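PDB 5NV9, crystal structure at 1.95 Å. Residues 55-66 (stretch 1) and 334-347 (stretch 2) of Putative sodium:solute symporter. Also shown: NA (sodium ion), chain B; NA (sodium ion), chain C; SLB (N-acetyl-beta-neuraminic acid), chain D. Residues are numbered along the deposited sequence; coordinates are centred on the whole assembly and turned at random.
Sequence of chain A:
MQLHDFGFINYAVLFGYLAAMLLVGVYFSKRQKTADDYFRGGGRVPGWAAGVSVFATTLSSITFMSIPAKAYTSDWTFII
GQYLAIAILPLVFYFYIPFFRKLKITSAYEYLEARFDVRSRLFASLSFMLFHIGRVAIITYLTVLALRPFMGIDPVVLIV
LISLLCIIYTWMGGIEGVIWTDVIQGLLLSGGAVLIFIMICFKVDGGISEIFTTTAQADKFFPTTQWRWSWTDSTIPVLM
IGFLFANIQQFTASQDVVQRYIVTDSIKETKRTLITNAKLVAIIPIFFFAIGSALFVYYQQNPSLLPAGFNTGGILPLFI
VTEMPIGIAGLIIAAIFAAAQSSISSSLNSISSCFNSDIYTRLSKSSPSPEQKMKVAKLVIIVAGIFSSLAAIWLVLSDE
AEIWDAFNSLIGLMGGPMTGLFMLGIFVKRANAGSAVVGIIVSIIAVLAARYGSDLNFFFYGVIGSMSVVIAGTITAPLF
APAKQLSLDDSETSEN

Stretch 1, residues 55-66: FATTLSSITFMS
Stretch 2, residues 334-347: AAIFAAAQSSISSS

How do the two backbones run past each other? Residues 334-347 form one uninterrupted helix, with phi/psi averaging near -65/-41, though Ser-343 sits at -83/-42 and Ser-342 at -64/-28. Stretch 1 is broken: helix 55-58 stops where Leu-59 leaves helical values at -95/112, Ser-60 is extended at -120/-169, and helix 61-66 starts anew. That second helix runs at 147° to helix 334-347 in N-to-C direction, so the two are roughly antiparallel, their axes 8.8 Å apart at the nearest. The register is set by two close pairs: Thr-57 CA to Ser-343 CA at 4.3 Å and Ser-60 CA to Ala-339 CA at 4.6 Å. The break is tied down by Leu-59 N to Phe-55 O (3.0 Å) before it and Phe-64 N to Ser-60 O (3.1 Å) after it, while Ser-60 OG (chi1 83°, p) caps the new helix by accepting from Ile-62 N at 3.1 Å.

What does the break offer the other helix? It leaves carbonyls free to join a sodium ion (chain B), held by Ala-56 O at 2.1 Å, Leu-59 O and Ala-339 O at 2.3 Å each, and Ser-342 OG and Ser-343 OG at 2.4 Å each. Shared coordination explains why Ala-56 O lies 3.0 Å from Ser-342 OG, and Leu-59 O 3.5 Å from Ala-339 O, without hydrogen bonding. Ser-342 (chi1 50°, p) donates from OG to Ala-338 O at 2.6 Å, and Ser-343 (chi1 -69°, m) donates from OG to Thr-57 O at 2.8 Å; both oxygens can thus face the ion with lone pairs. Close packing also brings Ser-60 CA to 3.3 Å from Ala-339 O in a CA-H...O contact, with 163° at the hydrogen.

How is the contact extended beyond this ion? Thr-57 has its CA-to-CB bond pointing away overall, yet with chi1 -66° (m) its OG1 accepts a short 2.5 Å hydrogen bond from Ser-346 OG (chi1 -64°, m). Ser-346 OG also binds the second sodium (chain C) at 2.2 Å, alongside Ser-342 O at 2.4 Å and Ser-345 OG (chi1 68°, p) at 2.5 Å, with two further ligand atoms from elsewhere in the structure, so Ser-342 serves one ion through its side chain and the other through its carbonyl.

Where do apolar side chains take over? Past Ser-61, Phe-64 points toward helix 334-347 with chi1 -158° (t) and chi2 -69°. Ile-336 (chi1 -67°, m; chi2 173°, t) lays CG1 over one face of this ring, 3.8 Å from its centroid and 24° off the normal; the closest atoms are Phe-64 CE1 and Ile-336 CG1 at 3.5 Å. Ala-339 CB, directed toward stretch 1, meets Phe-64 CD2 at 3.9 Å. Met-65, a selenomethionine (chi1 -115°, between wells; chi2 68°, p; chi3 59°, p), starts sideways but brings CE to 3.9 Å from Ile-336 CG2.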

# COMPACT_ATOMS: atom_id res chain seq x y z
N PHE A 55 2.71 3.66 -7.48
CA PHE A 55 1.89 4.69 -6.80
C PHE A 55 0.49 4.15 -6.48
O PHE A 55 0.00 4.32 -5.37
CB PHE A 55 1.84 5.99 -7.64
CG PHE A 55 1.02 7.12 -7.03
CD1 PHE A 55 1.49 7.80 -5.93
CD2 PHE A 55 -0.20 7.53 -7.60
CE1 PHE A 55 0.76 8.83 -5.37
CE2 PHE A 55 -0.93 8.56 -7.04
CZ PHE A 55 -0.44 9.21 -5.93
N ALA A 56 -0.14 3.47 -7.45
CA ALA A 56 -1.53 2.97 -7.28
C ALA A 56 -1.59 1.76 -6.34
O ALA A 56 -2.56 1.60 -5.62
CB ALA A 56 -2.17 2.63 -8.62
N THR A 57 -0.56 0.95 -6.32
CA THR A 57 -0.37 -0.17 -5.36
C THR A 57 -0.32 0.42 -3.93
O THR A 57 -1.01 -0.05 -3.09
CB THR A 57 0.91 -1.01 -5.70
OG1 THR A 57 0.74 -1.69 -6.95
CG2 THR A 57 1.31 -2.08 -4.59
N THR A 58 0.48 1.47 -3.68
CA THR A 58 0.66 1.96 -2.29
C THR A 58 -0.51 2.79 -1.79
O THR A 58 -0.87 2.73 -0.62
CB THR A 58 1.96 2.78 -2.11
OG1 THR A 58 1.94 3.87 -3.04
CG2 THR A 58 3.20 1.94 -2.37
N LEU A 59 -1.14 3.54 -2.70
CA LEU A 59 -2.22 4.47 -2.34
C LEU A 59 -3.56 3.80 -2.53
O LEU A 59 -3.99 3.61 -3.66
CB LEU A 59 -2.20 5.72 -3.22
CG LEU A 59 -2.95 6.93 -2.66
CD1 LEU A 59 -2.49 8.23 -3.32
CD2 LEU A 59 -4.44 6.77 -2.81
N SER A 60 -4.24 3.58 -1.42
CA SER A 60 -5.47 2.79 -1.37
C SER A 60 -6.62 3.65 -0.84
O SER A 60 -6.48 4.87 -0.69
CB SER A 60 -5.23 1.56 -0.52
OG SER A 60 -5.37 1.81 0.86
N SER A 61 -7.74 3.03 -0.54
CA SER A 61 -8.83 3.74 0.12
C SER A 61 -8.49 4.25 1.49
O SER A 61 -9.17 5.13 2.00
CB SER A 61 -10.04 2.83 0.16
OG SER A 61 -9.72 1.72 0.96
N ILE A 62 -7.43 3.74 2.10
CA ILE A 62 -6.88 4.25 3.35
C ILE A 62 -6.44 5.72 3.18
O ILE A 62 -6.86 6.59 3.95
CB ILE A 62 -5.65 3.39 3.81
CG1 ILE A 62 -6.07 2.01 4.25
CG2 ILE A 62 -4.87 4.09 4.93
CD1 ILE A 62 -4.92 1.06 4.41
N THR A 63 -5.59 6.00 2.20
CA THR A 63 -5.17 7.37 1.93
C THR A 63 -6.38 8.19 1.47
O THR A 63 -6.59 9.34 1.93
CB THR A 63 -4.06 7.44 0.82
OG1 THR A 63 -2.77 7.13 1.37
CG2 THR A 63 -4.01 8.82 0.11
N PHE A 64 -7.20 7.60 0.58
CA PHE A 64 -8.24 8.38 -0.12
C PHE A 64 -9.24 8.96 0.89
O PHE A 64 -9.60 10.14 0.78
CB PHE A 64 -8.96 7.54 -1.18
CG PHE A 64 -9.65 8.35 -2.28
CD1 PHE A 64 -10.77 9.13 -2.02
CD2 PHE A 64 -9.19 8.28 -3.59
CE1 PHE A 64 -11.38 9.88 -3.04
CE2 PHE A 64 -9.81 9.00 -4.64
CZ PHE A 64 -10.91 9.79 -4.38
N MSE A 65 -9.66 8.14 1.85
CA MSE A 65 -10.60 8.53 2.90
C MSE A 65 -9.96 9.14 4.13
O MSE A 65 -10.53 10.09 4.67
CB MSE A 65 -11.47 7.37 3.41
CG MSE A 65 -12.95 7.61 3.06
SE MSE A 65 -13.15 7.49 1.11
CE MSE A 65 -12.47 5.65 0.91
N SER A 66 -8.83 8.61 4.60
CA SER A 66 -8.23 9.04 5.85
C SER A 66 -7.47 10.33 5.81
O SER A 66 -7.43 11.02 6.81
CB SER A 66 -7.20 8.01 6.37
OG SER A 66 -7.92 6.89 6.73
N ALA A 334 -16.13 5.73 -8.88
CA ALA A 334 -15.27 4.82 -9.61
C ALA A 334 -13.81 5.04 -9.20
O ALA A 334 -13.05 4.07 -9.15
CB ALA A 334 -15.45 4.99 -11.10
N ALA A 335 -13.40 6.31 -8.94
CA ALA A 335 -12.03 6.63 -8.51
C ALA A 335 -11.66 6.08 -7.09
O ALA A 335 -10.56 5.70 -6.85
CB ALA A 335 -11.77 8.13 -8.58
N ILE A 336 -12.62 6.03 -6.20
CA ILE A 336 -12.48 5.37 -4.91
C ILE A 336 -12.39 3.86 -5.09
O ILE A 336 -11.54 3.22 -4.50
CB ILE A 336 -13.66 5.74 -3.97
CG1 ILE A 336 -13.60 7.22 -3.60
CG2 ILE A 336 -13.70 4.83 -2.74
CD1 ILE A 336 -14.83 7.72 -2.82
N PHE A 337 -13.27 3.28 -5.88
CA PHE A 337 -13.05 1.91 -6.31
C PHE A 337 -11.63 1.73 -6.89
O PHE A 337 -10.96 0.75 -6.60
CB PHE A 337 -14.05 1.47 -7.34
CG PHE A 337 -15.34 0.93 -6.78
CD1 PHE A 337 -16.23 1.78 -6.08
CD2 PHE A 337 -15.71 -0.38 -7.03
CE1 PHE A 337 -17.44 1.29 -5.63
CE2 PHE A 337 -16.94 -0.87 -6.59
CZ PHE A 337 -17.81 -0.04 -5.90
N ALA A 338 -11.21 2.63 -7.76
CA ALA A 338 -9.90 2.45 -8.39
C ALA A 338 -8.74 2.49 -7.35
O ALA A 338 -7.75 1.76 -7.51
CB ALA A 338 -9.67 3.45 -9.49
N ALA A 339 -8.85 3.36 -6.32
CA ALA A 339 -7.86 3.39 -5.21
C ALA A 339 -7.80 2.05 -4.44
O ALA A 339 -6.72 1.53 -4.14
CB ALA A 339 -8.09 4.55 -4.27
N ALA A 340 -8.96 1.50 -4.14
CA ALA A 340 -9.07 0.22 -3.45
C ALA A 340 -8.53 -0.96 -4.29
O ALA A 340 -7.64 -1.71 -3.85
CB ALA A 340 -10.50 0.02 -3.11
N GLN A 341 -9.06 -1.10 -5.52
CA GLN A 341 -8.74 -2.20 -6.41
C GLN A 341 -7.31 -2.27 -6.93
O GLN A 341 -6.78 -3.33 -7.09
CB GLN A 341 -9.73 -2.21 -7.57
CG GLN A 341 -11.13 -2.57 -7.09
CD GLN A 341 -12.19 -2.53 -8.18
OE1 GLN A 341 -12.20 -1.63 -9.02
NE2 GLN A 341 -13.12 -3.51 -8.14
N SER A 342 -6.68 -1.14 -7.21
CA SER A 342 -5.34 -1.17 -7.60
C SER A 342 -4.43 -1.71 -6.45
O SER A 342 -3.39 -2.23 -6.70
CB SER A 342 -4.88 0.25 -8.00
OG SER A 342 -5.22 1.19 -6.99
N SER A 343 -4.83 -1.53 -5.21
CA SER A 343 -4.05 -2.03 -4.05
C SER A 343 -4.36 -3.50 -3.78
O SER A 343 -3.43 -4.32 -3.56
CB SER A 343 -4.36 -1.15 -2.82
OG SER A 343 -3.79 0.16 -3.01
N ILE A 344 -5.65 -3.84 -3.88
CA ILE A 344 -6.09 -5.23 -3.73
C ILE A 344 -5.46 -6.17 -4.82
O ILE A 344 -4.95 -7.30 -4.51
CB ILE A 344 -7.59 -5.37 -3.76
CG1 ILE A 344 -8.20 -4.71 -2.52
CG2 ILE A 344 -8.02 -6.83 -3.82
CD1 ILE A 344 -9.69 -4.59 -2.63
N SER A 345 -5.44 -5.71 -6.06
CA SER A 345 -4.98 -6.57 -7.12
C SER A 345 -3.47 -6.84 -6.94
O SER A 345 -3.01 -7.98 -7.11
CB SER A 345 -5.24 -5.91 -8.44
OG SER A 345 -4.41 -4.76 -8.57
N SER A 346 -2.70 -5.80 -6.61
CA SER A 346 -1.28 -5.94 -6.40
C SER A 346 -0.92 -6.82 -5.22
O SER A 346 0.09 -7.53 -5.27
CB SER A 346 -0.58 -4.58 -6.16
OG SER A 346 -0.68 -3.76 -7.27
N SER A 347 -1.70 -6.71 -4.14
CA SER A 347 -1.48 -7.49 -2.95
C SER A 347 -1.79 -8.98 -3.25
O SER A 347 -1.04 -9.87 -2.81
CB SER A 347 -2.37 -7.01 -1.77
OG SER A 347 -1.87 -5.85 -1.10
NA NA B . -4.52 1.61 -4.75
NA NA C . -2.41 -3.26 -8.57
C1 SLB D . -2.37 3.62 1.65
C2 SLB D . -0.97 3.96 2.06
C3 SLB D . -0.94 4.24 3.55
C4 SLB D . 0.41 4.81 4.03
C5 SLB D . 0.62 6.09 3.23
C6 SLB D . 0.60 5.78 1.72
C7 SLB D . 0.78 7.00 0.80
C8 SLB D . 0.72 6.62 -0.65
C9 SLB D . 1.06 7.80 -1.56
C10 SLB D . 1.97 7.97 4.08
C11 SLB D . 3.36 8.55 4.04
N5 SLB D . 1.90 6.73 3.58
O1A SLB D . -3.12 4.57 1.22
O1B SLB D . -2.77 2.40 1.80
O2 SLB D . -0.04 2.88 1.74
O4 SLB D . 0.38 5.12 5.46
O6 SLB D . -0.65 5.18 1.36
O7 SLB D . -0.27 7.95 1.02
O8 SLB D . 1.61 5.54 -0.91
O9 SLB D . 2.44 8.24 -1.39
O10 SLB D . 0.99 8.61 4.48